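Separin (Saccharomyces cerevisiae, PDB 5U1T) cleaves the MCD1/SCC1 subunit of cohesin as a caspase-like cysteine protease at the onset of anaphase, and is held inactive by securin for most of the cell cycle. Local coordinates at residues Met729-Ile733 with Lys776-Leu780. Numbering follows the deposited sequence.
Sequences MSLYI and KKNKL
Ile733 spreads its two branches over three residues of the 776-780 loop. Its CG1 lies over the face of the Asn778 amide, near the oxygen, 3.6 Å from OD1, while CD1 runs on to the CB of Lys776 at 4.1 Å. With chi1 at -66°, CG1 sits anti to the carbonyl carbon and is sent to Asn778, leaving CG2, anti to the backbone N, for Leu780 CD1 at 4.0 Å. One turn earlier on the helix, Met729 runs antiparallel alongside the Asn778 side chain, its CG on the same amide face but nearer the nitrogen, 3.8 Å from ND2. An extended chi1 (-177°) and a bend at chi2 (70°) bring SD to 4.0 Å from CG of Lys776, whose chain crosses it at about a right angle. Lys776 continues across Tyr732 and meets the ring obliquely, CE being 3.6 Å from CE2, with NZ beside the phenol OH but not bonded to it. An alanine in place of Ile733 would probably open a gap, leaving Leu780 CD1 without its partner across the contact and the Asn778 amide covered by Met729 alone on this side. The contact seats the loop joining helices 756-775 and 782-805 on the first turn of helix 729-752, within the helical part of separase; Ile733 also touches Ser784 of helix 782-805. The chemistry is divided: carbon and sulfur atoms of the helix pack on the face of an amide and the aliphatic part of a lysine, whereas the backbone carbonyls of Lys776 and Leu780 are hydrogen-bonded by side chains of the other protein chain.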
loop_
_atom_site.group_PDB
_atom_site.type_symbol
_atom_site.label_atom_id
_atom_site.label_comp_id
_atom_site.label_asym_id
_atom_site.label_seq_id
_atom_site.Cartn_x
_atom_site.Cartn_y
_atom_site.Cartn_z
ATOM N N MET A 729 -5.867 -5.271 -16.165
ATOM C CA MET A 729 -5.224 -4.137 -15.506
ATOM C C MET A 729 -5.301 -4.225 -13.975
ATOM O O MET A 729 -4.338 -3.886 -13.282
ATOM C CB MET A 729 -5.851 -2.826 -15.999
ATOM C CG MET A 729 -5.240 -1.534 -15.446
ATOM S SD MET A 729 -3.572 -1.148 -16.059
ATOM C CE MET A 729 -3.767 -1.518 -17.803
ATOM N N SER A 730 -6.426 -4.709 -13.454
ATOM C CA SER A 730 -6.626 -4.824 -12.006
ATOM C C SER A 730 -5.626 -5.759 -11.299
ATOM O O SER A 730 -5.236 -5.496 -10.154
ATOM C CB SER A 730 -8.029 -5.316 -11.705
ATOM O OG SER A 730 -8.083 -6.717 -11.904
ATOM N N LEU A 731 -5.252 -6.848 -11.972
ATOM C CA LEU A 731 -4.242 -7.773 -11.482
ATOM C C LEU A 731 -2.845 -7.247 -11.737
ATOM O O LEU A 731 -1.912 -7.518 -10.974
ATOM C CB LEU A 731 -4.369 -9.141 -12.153
ATOM C CG LEU A 731 -5.565 -10.033 -11.857
ATOM C CD1 LEU A 731 -5.308 -11.398 -12.474
ATOM C CD2 LEU A 731 -5.790 -10.126 -10.360
ATOM N N TYR A 732 -2.687 -6.528 -12.839
ATOM C CA TYR A 732 -1.382 -5.987 -13.170
ATOM C C TYR A 732 -1.002 -4.945 -12.127
ATOM O O TYR A 732 0.135 -4.916 -11.686
ATOM C CB TYR A 732 -1.367 -5.395 -14.578
ATOM C CG TYR A 732 -0.079 -4.688 -14.930
ATOM C CD1 TYR A 732 1.157 -5.233 -14.592
ATOM C CD2 TYR A 732 -0.098 -3.474 -15.610
ATOM C CE1 TYR A 732 2.343 -4.580 -14.914
ATOM C CE2 TYR A 732 1.074 -2.819 -15.940
ATOM C CZ TYR A 732 2.292 -3.372 -15.590
ATOM O OH TYR A 732 3.452 -2.708 -15.915
ATOM N N ILE A 733 -1.967 -4.115 -11.723
ATOM C CA ILE A 733 -1.767 -3.158 -10.647
ATOM C C ILE A 733 -1.343 -3.891 -9.369
ATOM O O ILE A 733 -0.437 -3.445 -8.643
ATOM C CB ILE A 733 -3.041 -2.335 -10.382
ATOM C CG1 ILE A 733 -3.376 -1.446 -11.576
ATOM C CG2 ILE A 733 -2.887 -1.479 -9.138
ATOM C CD1 ILE A 733 -2.418 -0.326 -11.790
ATOM N N LYS A 776 -0.362 4.378 -14.906
ATOM C CA LYS A 776 -1.204 3.440 -15.607
ATOM C C LYS A 776 -2.578 4.065 -15.723
ATOM O O LYS A 776 -3.107 4.610 -14.771
ATOM C CB LYS A 776 -1.347 2.169 -14.797
ATOM C CG LYS A 776 -0.387 1.063 -15.157
ATOM C CD LYS A 776 0.875 1.587 -15.792
ATOM C CE LYS A 776 2.021 0.632 -15.559
ATOM N NZ LYS A 776 3.126 0.936 -16.490
ATOM N N LYS A 777 -3.240 3.882 -16.853
ATOM C CA LYS A 777 -4.561 4.467 -17.088
ATOM C C LYS A 777 -5.731 4.096 -16.173
ATOM O O LYS A 777 -6.738 4.768 -16.179
ATOM C CB LYS A 777 -4.967 4.281 -18.537
ATOM C CG LYS A 777 -4.400 5.357 -19.445
ATOM C CD LYS A 777 -4.328 4.874 -20.884
ATOM C CE LYS A 777 -2.930 5.017 -21.467
ATOM N NZ LYS A 777 -2.519 3.839 -22.283
ATOM N N ASN A 778 -5.601 3.030 -15.410
ATOM C CA ASN A 778 -6.567 2.551 -14.453
ATOM C C ASN A 778 -7.293 3.564 -13.591
ATOM O O ASN A 778 -6.741 4.550 -13.157
ATOM C CB ASN A 778 -5.778 1.676 -13.486
ATOM C CG ASN A 778 -6.649 0.775 -12.661
ATOM O OD1 ASN A 778 -6.385 0.539 -11.495
ATOM N ND2 ASN A 778 -7.707 0.278 -13.265
ATOM N N LYS A 779 -8.537 3.253 -13.302
ATOM C CA LYS A 779 -9.305 4.038 -12.386
ATOM C C LYS A 779 -9.048 3.196 -11.162
ATOM O O LYS A 779 -9.752 2.245 -10.911
ATOM C CB LYS A 779 -10.775 4.004 -12.746
ATOM C CG LYS A 779 -11.102 4.688 -14.053
ATOM C CD LYS A 779 -12.582 4.603 -14.377
ATOM C CE LYS A 779 -12.913 5.312 -15.678
ATOM N NZ LYS A 779 -14.362 5.206 -16.004
ATOM N N LEU A 780 -8.010 3.532 -10.423
ATOM C CA LEU A 780 -7.595 2.781 -9.245
ATOM C C LEU A 780 -8.681 2.256 -8.337
ATOM O O LEU A 780 -9.490 3.011 -7.871
ATOM C CB LEU A 780 -6.674 3.669 -8.435
ATOM C CG LEU A 780 -5.594 3.006 -7.616
ATOM C CD1 LEU A 780 -5.151 1.729 -8.274
ATOM C CD2 LEU A 780 -4.435 3.954 -7.475
#